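Local coordinates for glycosylation Associate Protein 3 (Streptococcus agalactiae serotype V, PDB 6OYC) that probably helps the accessory Sec system glycosylate and secrete surface proteins, as a member of the Gap123 complex, and may bind sugar, at residues Val163-Leu168 with Gln187-Leu192; Ser202-Glu207 with Asn234-Tyr239; Ile222-Ile227 with Pro245-Tyr250. One frame throughout, in Å; residues are numbered along the deposited sequence.

Contact 1 (Val163-Leu168 with Gln187-Leu192)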
loop_
_atom_site.group_PDB
_atom_site.type_symbol
_atom_site.label_atom_id
_atom_site.label_comp_id
_atom_site.label_asym_id
_atom_site.label_seq_id
_atom_site.Cartn_x
_atom_site.Cartn_y
_atom_site.Cartn_z
ATOM N N VAL C 163 20.289 -6.963 -21.953
ATOM C CA VAL C 163 19.080 -7.190 -21.173
ATOM C C VAL C 163 18.955 -6.080 -20.138
ATOM O O VAL C 163 19.942 -5.690 -19.501
ATOM C CB VAL C 163 19.098 -8.577 -20.493
ATOM C CG1 VAL C 163 17.762 -8.879 -19.840
ATOM C CG2 VAL C 163 19.454 -9.661 -21.497
ATOM N N LEU C 164 17.745 -5.555 -19.993
ATOM C CA LEU C 164 17.375 -4.755 -18.835
ATOM C C LEU C 164 16.320 -5.520 -18.041
ATOM O O LEU C 164 15.249 -5.849 -18.572
ATOM C CB LEU C 164 16.850 -3.382 -19.241
ATOM C CG LEU C 164 16.380 -2.590 -18.031
ATOM C CD1 LEU C 164 17.541 -2.316 -17.079
ATOM C CD2 LEU C 164 15.696 -1.307 -18.469
ATOM N N ASN C 165 16.634 -5.817 -16.787
ATOM C CA ASN C 165 15.703 -6.479 -15.881
ATOM C C ASN C 165 15.202 -5.436 -14.890
ATOM O O ASN C 165 15.956 -4.964 -14.036
ATOM C CB ASN C 165 16.364 -7.665 -15.192
ATOM C CG ASN C 165 16.725 -8.768 -16.170
ATOM O OD1 ASN C 165 15.900 -9.177 -16.995
ATOM N ND2 ASN C 165 17.966 -9.246 -16.093
ATOM N N LEU C 166 13.943 -5.051 -15.040
ATOM C CA LEU C 166 13.315 -4.020 -14.225
ATOM C C LEU C 166 12.502 -4.707 -13.135
ATOM O O LEU C 166 11.525 -5.398 -13.430
ATOM C CB LEU C 166 12.421 -3.142 -15.093
ATOM C CG LEU C 166 12.594 -1.637 -14.973
ATOM C CD1 LEU C 166 14.069 -1.269 -15.137
ATOM C CD2 LEU C 166 11.741 -0.947 -16.017
ATOM N N LEU C 167 12.905 -4.532 -11.884
ATOM C CA LEU C 167 12.179 -5.102 -10.752
ATOM C C LEU C 167 11.264 -4.034 -10.162
ATOM O O LEU C 167 11.734 -3.057 -9.566
ATOM C CB LEU C 167 13.122 -5.642 -9.681
ATOM C CG LEU C 167 12.315 -6.246 -8.531
ATOM C CD1 LEU C 167 11.495 -7.411 -9.057
ATOM C CD2 LEU C 167 13.206 -6.700 -7.394
ATOM N N LEU C 168 9.961 -4.235 -10.318
ATOM C CA LEU C 168 8.961 -3.322 -9.775
ATOM C C LEU C 168 8.824 -3.606 -8.282
ATOM O O LEU C 168 8.374 -4.688 -7.890
ATOM C CB LEU C 168 7.635 -3.502 -10.511
ATOM C CG LEU C 168 7.272 -2.600 -11.700
ATOM C CD1 LEU C 168 8.453 -2.371 -12.617
ATOM C CD2 LEU C 168 6.085 -3.160 -12.492
ATOM N N GLN C 187 19.289 -13.795 -8.335
ATOM C CA GLN C 187 19.942 -14.689 -9.272
ATOM C C GLN C 187 20.185 -13.976 -10.597
ATOM O O GLN C 187 20.481 -14.644 -11.596
ATOM C CB GLN C 187 19.097 -15.964 -9.510
ATOM C CG GLN C 187 19.067 -16.943 -8.326
ATOM C CD GLN C 187 18.310 -18.232 -8.632
ATOM O OE1 GLN C 187 17.351 -18.584 -7.937
ATOM N NE2 GLN C 187 18.742 -18.944 -9.667
ATOM N N GLN C 188 20.067 -12.644 -10.635
ATOM C CA GLN C 188 20.260 -11.869 -11.854
ATOM C C GLN C 188 20.744 -10.463 -11.523
ATOM O O GLN C 188 20.801 -10.051 -10.362
ATOM C CB GLN C 188 18.970 -11.754 -12.674
ATOM C CG GLN C 188 18.459 -13.025 -13.283
ATOM C CD GLN C 188 16.958 -13.066 -13.262
ATOM O OE1 GLN C 188 16.354 -13.463 -12.262
ATOM N NE2 GLN C 188 16.336 -12.635 -14.359
ATOM N N LYS C 189 21.113 -9.748 -12.579
ATOM C CA LYS C 189 21.227 -8.297 -12.596
ATOM C C LYS C 189 19.831 -7.678 -12.683
ATOM O O LYS C 189 18.936 -8.230 -13.332
ATOM C CB LYS C 189 22.064 -7.872 -13.810
ATOM C CG LYS C 189 21.302 -8.042 -15.132
ATOM C CD LYS C 189 22.187 -7.972 -16.358
ATOM C CE LYS C 189 21.330 -7.866 -17.603
ATOM N NZ LYS C 189 21.640 -6.624 -18.355
ATOM N N VAL C 190 19.639 -6.525 -12.033
ATOM C CA VAL C 190 18.319 -5.903 -12.004
ATOM C C VAL C 190 18.438 -4.421 -11.663
ATOM O O VAL C 190 19.389 -3.990 -11.004
ATOM C CB VAL C 190 17.387 -6.630 -11.002
ATOM C CG1 VAL C 190 17.582 -6.104 -9.590
ATOM C CG2 VAL C 190 15.954 -6.516 -11.448
ATOM N N GLU C 191 17.449 -3.643 -12.109
ATOM C CA GLU C 191 17.252 -2.255 -11.708
ATOM C C GLU C 191 15.941 -2.153 -10.929
ATOM O O GLU C 191 14.881 -2.540 -11.436
ATOM C CB GLU C 191 17.207 -1.330 -12.928
ATOM C CG GLU C 191 18.534 -1.134 -13.641
ATOM C CD GLU C 191 19.443 -0.176 -12.900
ATOM O OE1 GLU C 191 19.053 1.009 -12.745
ATOM O OE2 GLU C 191 20.534 -0.617 -12.457
ATOM N N LEU C 192 16.012 -1.627 -9.707
ATOM C CA LEU C 192 14.835 -1.467 -8.865
ATOM C C LEU C 192 14.162 -0.126 -9.117
ATOM O O LEU C 192 14.825 0.916 -9.131
ATOM C CB LEU C 192 15.198 -1.582 -7.388
ATOM C CG LEU C 192 16.112 -2.738 -7.016
ATOM C CD1 LEU C 192 16.366 -2.729 -5.518
ATOM C CD2 LEU C 192 15.487 -4.028 -7.441
#
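N165 and E191 begin a short parallel beta ladder that adds strand 191-193 to the edge of a five-stranded parallel sheet; with helix 171-174 the two strands form a beta-alpha-beta unit. E191 N donates to N165 O at 2.8 Å, nearly along the C=O axis (C=O...N angle 173°), and E191 O in turn receives L167 N at 2.8 Å. Both acceptors also have a CA-H nearby, from V190 beside N165 O and from L166 beside E191 O. Before the ladder starts, a side chain takes over the pairing: N165 ND2 reaches K189 O at 3.1 Å with an N-H...O angle of 148°, the acceptor lying 15° out of the amide plane. The other end of that amide is also satisfied, since N165 OD1 accepts from N225 ND2 of strand 223-227, the neighbour of 163-168 in the sheet. E191 OE1 accepts from T156 N, while E191 CG packs against L164 CD1 at 3.8 Å. On the sheet face carrying L167, V190 CG2 meets L167 CB at 3.5 Å, and L167 and L192 lie side by side with their CD2 methyls 3.5 Å apart.

Contact 2 (Ser202-Glu207 with Asn234-Tyr239)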
loop_
_atom_site.group_PDB
_atom_site.type_symbol
_atom_site.label_atom_id
_atom_site.label_comp_id
_atom_site.label_asym_id
_atom_site.label_seq_id
_atom_site.Cartn_x
_atom_site.Cartn_y
_atom_site.Cartn_z
ATOM N N SER C 202 0.563 2.898 -6.385
ATOM C CA SER C 202 0.463 2.475 -7.772
ATOM C C SER C 202 1.839 2.387 -8.405
ATOM O O SER C 202 2.729 3.197 -8.117
ATOM C CB SER C 202 -0.402 3.436 -8.580
ATOM O OG SER C 202 -0.300 3.138 -9.964
ATOM N N LEU C 203 2.010 1.391 -9.268
ATOM C CA LEU C 203 3.212 1.268 -10.075
ATOM C C LEU C 203 2.935 1.500 -11.555
ATOM O O LEU C 203 3.816 1.278 -12.386
ATOM C CB LEU C 203 3.853 -0.098 -9.837
ATOM C CG LEU C 203 4.353 -0.182 -8.398
ATOM C CD1 LEU C 203 4.864 -1.578 -8.056
ATOM C CD2 LEU C 203 5.427 0.868 -8.159
ATOM N N ILE C 204 1.728 1.933 -11.901
ATOM C CA ILE C 204 1.414 2.390 -13.246
ATOM C C ILE C 204 1.651 3.893 -13.235
ATOM O O ILE C 204 0.814 4.660 -12.762
ATOM C CB ILE C 204 -0.019 2.030 -13.637
ATOM C CG1 ILE C 204 -0.168 0.510 -13.624
ATOM C CG2 ILE C 204 -0.388 2.629 -14.997
ATOM C CD1 ILE C 204 -1.535 0.011 -13.937
ATOM N N LEU C 205 2.823 4.313 -13.709
ATOM C CA LEU C 205 3.274 5.693 -13.545
ATOM C C LEU C 205 3.640 6.295 -14.896
ATOM O O LEU C 205 4.493 5.739 -15.617
ATOM C CB LEU C 205 4.472 5.762 -12.595
ATOM C CG LEU C 205 4.146 5.208 -11.209
ATOM C CD1 LEU C 205 5.387 5.091 -10.353
ATOM C CD2 LEU C 205 3.070 6.065 -10.529
ATOM N N PRO C 206 3.044 7.431 -15.262
ATOM C CA PRO C 206 3.399 8.087 -16.530
ATOM C C PRO C 206 4.887 8.328 -16.685
ATOM O O PRO C 206 5.400 8.265 -17.813
ATOM C CB PRO C 206 2.618 9.405 -16.471
ATOM C CG PRO C 206 1.464 9.121 -15.542
ATOM C CD PRO C 206 2.015 8.172 -14.512
ATOM N N GLU C 207 5.604 8.564 -15.580
ATOM C CA GLU C 207 7.046 8.788 -15.672
ATOM C C GLU C 207 7.812 7.495 -15.938
ATOM O O GLU C 207 8.914 7.537 -16.495
ATOM C CB GLU C 207 7.562 9.472 -14.406
ATOM C CG GLU C 207 7.317 10.977 -14.406
ATOM C CD GLU C 207 7.369 11.593 -15.824
ATOM O OE1 GLU C 207 8.491 11.823 -16.343
ATOM O OE2 GLU C 207 6.290 11.857 -16.420
ATOM N N ASN C 234 2.495 -6.629 -10.049
ATOM C CA ASN C 234 1.943 -7.565 -11.024
ATOM C C ASN C 234 0.934 -6.864 -11.920
ATOM O O ASN C 234 0.894 -7.100 -13.128
ATOM C CB ASN C 234 1.279 -8.757 -10.324
ATOM C CG ASN C 234 2.263 -9.649 -9.587
ATOM O OD1 ASN C 234 3.402 -9.814 -9.995
ATOM N ND2 ASN C 234 1.808 -10.241 -8.494
ATOM N N PHE C 235 0.110 -5.993 -11.337
ATOM C CA PHE C 235 -0.875 -5.259 -12.122
ATOM C C PHE C 235 -0.193 -4.297 -13.087
ATOM O O PHE C 235 -0.505 -4.276 -14.282
ATOM C CB PHE C 235 -1.816 -4.511 -11.186
ATOM C CG PHE C 235 -3.016 -3.925 -11.860
ATOM C CD1 PHE C 235 -3.755 -4.669 -12.763
ATOM C CD2 PHE C 235 -3.431 -2.637 -11.558
ATOM C CE1 PHE C 235 -4.873 -4.127 -13.381
ATOM C CE2 PHE C 235 -4.555 -2.092 -12.159
ATOM C CZ PHE C 235 -5.269 -2.839 -13.081
ATOM N N ALA C 236 0.743 -3.490 -12.580
ATOM C CA ALA C 236 1.506 -2.600 -13.445
ATOM C C ALA C 236 2.232 -3.370 -14.547
ATOM O O ALA C 236 2.204 -2.961 -15.716
ATOM C CB ALA C 236 2.499 -1.788 -12.614
ATOM N N ALA C 237 2.882 -4.486 -14.197
ATOM C CA ALA C 237 3.596 -5.273 -15.201
ATOM C C ALA C 237 2.670 -5.712 -16.328
ATOM O O ALA C 237 3.061 -5.696 -17.499
ATOM C CB ALA C 237 4.261 -6.489 -14.554
ATOM N N LEU C 238 1.437 -6.108 -16.003
ATOM C CA LEU C 238 0.488 -6.464 -17.052
ATOM C C LEU C 238 0.213 -5.271 -17.954
ATOM O O LEU C 238 0.072 -5.420 -19.173
ATOM C CB LEU C 238 -0.822 -6.971 -16.443
ATOM C CG LEU C 238 -0.827 -8.317 -15.720
ATOM C CD1 LEU C 238 -2.126 -8.450 -14.944
ATOM C CD2 LEU C 238 -0.655 -9.477 -16.694
ATOM N N TYR C 239 0.130 -4.077 -17.362
ATOM C CA TYR C 239 -0.197 -2.876 -18.118
ATOM C C TYR C 239 0.948 -2.487 -19.046
ATOM O O TYR C 239 0.736 -2.172 -20.224
ATOM C CB TYR C 239 -0.522 -1.736 -17.152
ATOM C CG TYR C 239 -0.555 -0.379 -17.808
ATOM C CD1 TYR C 239 -1.732 0.120 -18.362
ATOM C CD2 TYR C 239 0.588 0.404 -17.875
ATOM C CE1 TYR C 239 -1.768 1.371 -18.962
ATOM C CE2 TYR C 239 0.566 1.645 -18.477
ATOM C CZ TYR C 239 -0.614 2.127 -19.020
ATOM O OH TYR C 239 -0.628 3.373 -19.613
#
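I204 reaches across to A236, F235 and Y239, so that the loop entering helix 206-218 is seated on helix 231-243 of an alpha/beta domain. S202 forms an ST turn in this loop: S202 OG accepts from I204 N at 3.1 Å, which ties down the backbone just where I204 leaves it. L205 then occupies the N-cap position of the next helix.

The tight part centres on the small A236, where loop and helix backbones come close. A236 CB sits 3.3 Å from L203 O and 3.5 Å from L203 CB, while I204 CG1 rests on the helix backbone itself, 3.5 Å from A236 CA. L203 O is not left without a polar partner beside this methyl, being hydrogen-bonded to Y240 OH, a hydroxyl that L205 N also engages. No hydrogen bond joins the two segments; apart from L203 O against the A236 methyl, the contacts are between apolar groups.

Away from A236 the packing is looser. I204 CD1 stands 4.0 Å from F235 CD2, approaching that ring obliquely, and F235 also touches F258, L261 and L262 of helix 258-262 and L276 of helix 270-281. The other branch, I204 CG2, lies over one face of the Y239 ring in a CH-pi contact, 3.9 Å from the centroid and 17° off the ring normal. Y239 CG is anti to its backbone N (chi1 166°) and lies 4.0 Å from I204 CD1. Both I204 and Y239 are partly exposed, whereas L203, F235 and A236 are buried. At this outer margin the polar tip of the tyrosine finds its partners beyond the contact: Y239 OH is hydrogen-bonded to E209 OE2 on helix 206-218 and to O2 of a glycerol that probably comes from the crystallisation liquor.

Contact 3 (Ile222-Ile227 with Pro245-Tyr250)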
loop_
_atom_site.group_PDB
_atom_site.type_symbol
_atom_site.label_atom_id
_atom_site.label_comp_id
_atom_site.label_asym_id
_atom_site.label_seq_id
_atom_site.Cartn_x
_atom_site.Cartn_y
_atom_site.Cartn_z
ATOM N N ILE C 222 17.722 -3.556 -27.120
ATOM C CA ILE C 222 17.768 -4.142 -25.786
ATOM C C ILE C 222 16.486 -4.916 -25.508
ATOM O O ILE C 222 15.403 -4.585 -26.012
ATOM C CB ILE C 222 18.002 -3.062 -24.712
ATOM C CG1 ILE C 222 18.444 -3.711 -23.399
ATOM C CG2 ILE C 222 16.745 -2.229 -24.483
ATOM C CD1 ILE C 222 19.053 -2.745 -22.425
ATOM N N LYS C 223 16.620 -5.983 -24.725
ATOM C CA LYS C 223 15.476 -6.697 -24.178
ATOM C C LYS C 223 15.170 -6.147 -22.791
ATOM O O LYS C 223 16.066 -6.045 -21.945
ATOM C CB LYS C 223 15.745 -8.201 -24.102
ATOM C CG LYS C 223 14.570 -9.013 -23.541
ATOM C CD LYS C 223 13.256 -8.646 -24.247
ATOM C CE LYS C 223 12.053 -9.408 -23.699
ATOM N NZ LYS C 223 10.823 -9.038 -24.472
ATOM N N ILE C 224 13.914 -5.767 -22.572
ATOM C CA ILE C 224 13.445 -5.321 -21.268
ATOM C C ILE C 224 12.493 -6.373 -20.715
ATOM O O ILE C 224 11.502 -6.738 -21.362
ATOM C CB ILE C 224 12.766 -3.948 -21.345
ATOM C CG1 ILE C 224 13.744 -2.909 -21.898
ATOM C CG2 ILE C 224 12.250 -3.519 -19.954
ATOM C CD1 ILE C 224 13.175 -1.496 -21.924
ATOM N N ASN C 225 12.810 -6.875 -19.531
ATOM C CA ASN C 225 11.906 -7.702 -18.751
ATOM C C ASN C 225 11.439 -6.898 -17.544
ATOM O O ASN C 225 12.252 -6.270 -16.853
ATOM C CB ASN C 225 12.585 -8.993 -18.304
ATOM C CG ASN C 225 13.104 -9.803 -19.463
ATOM O OD1 ASN C 225 12.333 -10.311 -20.274
ATOM N ND2 ASN C 225 14.423 -9.949 -19.538
ATOM N N VAL C 226 10.134 -6.892 -17.309
ATOM C CA VAL C 226 9.554 -6.229 -16.148
ATOM C C VAL C 226 9.068 -7.325 -15.206
ATOM O O VAL C 226 8.156 -8.091 -15.549
ATOM C CB VAL C 226 8.431 -5.266 -16.551
ATOM C CG1 VAL C 226 7.826 -4.621 -15.326
ATOM C CG2 VAL C 226 8.983 -4.194 -17.498
ATOM N N ILE C 227 9.728 -7.430 -14.044
ATOM C CA ILE C 227 9.476 -8.454 -13.032
ATOM C C ILE C 227 8.739 -7.835 -11.850
ATOM O O ILE C 227 9.107 -6.751 -11.373
ATOM C CB ILE C 227 10.792 -9.090 -12.547
ATOM C CG1 ILE C 227 11.590 -9.656 -13.722
ATOM C CG2 ILE C 227 10.528 -10.153 -11.485
ATOM C CD1 ILE C 227 13.016 -9.169 -13.743
ATOM N N PRO C 245 4.622 -4.428 -26.579
ATOM C CA PRO C 245 4.840 -5.830 -26.981
ATOM C C PRO C 245 6.298 -6.267 -26.999
ATOM O O PRO C 245 6.561 -7.475 -26.992
ATOM C CB PRO C 245 4.239 -5.882 -28.392
ATOM C CG PRO C 245 3.231 -4.797 -28.410
ATOM C CD PRO C 245 3.746 -3.704 -27.518
ATOM N N ARG C 246 7.255 -5.336 -27.032
ATOM C CA ARG C 246 8.660 -5.726 -27.061
ATOM C C ARG C 246 9.161 -6.225 -25.711
ATOM O O ARG C 246 10.147 -6.965 -25.665
ATOM C CB ARG C 246 9.523 -4.548 -27.512
ATOM C CG ARG C 246 9.306 -4.100 -28.951
ATOM C CD ARG C 246 10.600 -4.242 -29.770
ATOM N NE ARG C 246 11.805 -3.999 -28.976
ATOM C CZ ARG C 246 12.365 -2.799 -28.818
ATOM N NH1 ARG C 246 11.813 -1.742 -29.404
ATOM N NH2 ARG C 246 13.474 -2.653 -28.083
ATOM N N ILE C 247 8.517 -5.845 -24.610
ATOM C CA ILE C 247 8.992 -6.276 -23.301
ATOM C C ILE C 247 8.279 -7.565 -22.888
ATOM O O ILE C 247 7.220 -7.928 -23.409
ATOM C CB ILE C 247 8.814 -5.168 -22.241
ATOM C CG1 ILE C 247 7.344 -4.984 -21.898
ATOM C CG2 ILE C 247 9.372 -3.843 -22.736
ATOM C CD1 ILE C 247 7.128 -4.757 -20.444
ATOM N N THR C 248 8.887 -8.286 -21.954
ATOM C CA THR C 248 8.270 -9.452 -21.341
ATOM C C THR C 248 7.988 -9.139 -19.879
ATOM O O THR C 248 8.851 -8.602 -19.170
ATOM C CB THR C 248 9.153 -10.698 -21.452
ATOM O OG1 THR C 248 9.398 -10.990 -22.831
ATOM C CG2 THR C 248 8.436 -11.895 -20.845
ATOM N N ALA C 249 6.777 -9.446 -19.445
ATOM C CA ALA C 249 6.387 -9.300 -18.055
ATOM C C ALA C 249 6.554 -10.634 -17.350
ATOM O O ALA C 249 6.177 -11.681 -17.887
ATOM C CB ALA C 249 4.936 -8.821 -17.938
ATOM N N TYR C 250 7.117 -10.596 -16.147
ATOM C CA TYR C 250 7.176 -11.765 -15.272
ATOM C C TYR C 250 6.424 -11.429 -13.991
ATOM O O TYR C 250 6.826 -10.524 -13.249
ATOM C CB TYR C 250 8.623 -12.175 -15.005
ATOM C CG TYR C 250 9.306 -12.645 -16.278
ATOM C CD1 TYR C 250 9.922 -11.736 -17.134
ATOM C CD2 TYR C 250 9.297 -13.989 -16.643
ATOM C CE1 TYR C 250 10.528 -12.153 -18.300
ATOM C CE2 TYR C 250 9.893 -14.413 -17.812
ATOM C CZ TYR C 250 10.506 -13.491 -18.631
ATOM O OH TYR C 250 11.109 -13.906 -19.786
#
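K223 bridges to T248 where strand 223-227 begins its parallel pairing with strand 248-251, the second strand of a right-handed beta-alpha-beta crossover through helix 231-243. K223 CB sets off away from the partner segment and, like CG, meets nothing in it. The chain bends at chi2 (50°), which carries K223 CD round to 3.8 Å from R246 O; K223 CE then passes 3.2 Å from T248 OG1. K223 NZ donates to T248 OG1 at 2.9 Å; it also approaches R246 O, at 2.5 Å, so short that the exact length is doubtful. From there the ladder runs on through the backbone: T248 N to I224 O at 3.1 Å, V226 N to T248 O at 2.8 Å, and Y250 N to V226 O. N225 and T248 lie side by side on one face, N225 OD1 meeting the edge of the Y250 ring at CE1, 3.2 Å away, with amide and ring planes 70° apart. On the other face I247 CD1 packs 3.5 Å from V226 CG2. I224 on this face is covered by L212, A215 and L216 of helix 206-218, while on the opposite face I227 and Y250 pack against L317 near the C-terminal end of the model. Strands 163-168 and 289-291 flank the pair in the sheet.

Overall arrangement
Of the elements in these contacts, strand 163-168 comes first along the chain, and contact 1 closes the crossover through helix 171-174 before either other contact opens. Contacts 2 and 3 then cross: the loop 202-207, strand 223-227, helix 231-243 and strand 248-251 follow in that order, and the two pairings alternate. Contact 1 meets contact 3 through the shared sheet, where strand 163-168 hydrogen-bonds to strand 223-227. Contact 2 lies against the sheet, with L168 packing on A236 and L203, and A237 on V226 and A249. The sheet order 191-193, 163-168, 223-227, 248-251, 289-291 is consistent with the core of an alpha/beta-hydrolase-like domain.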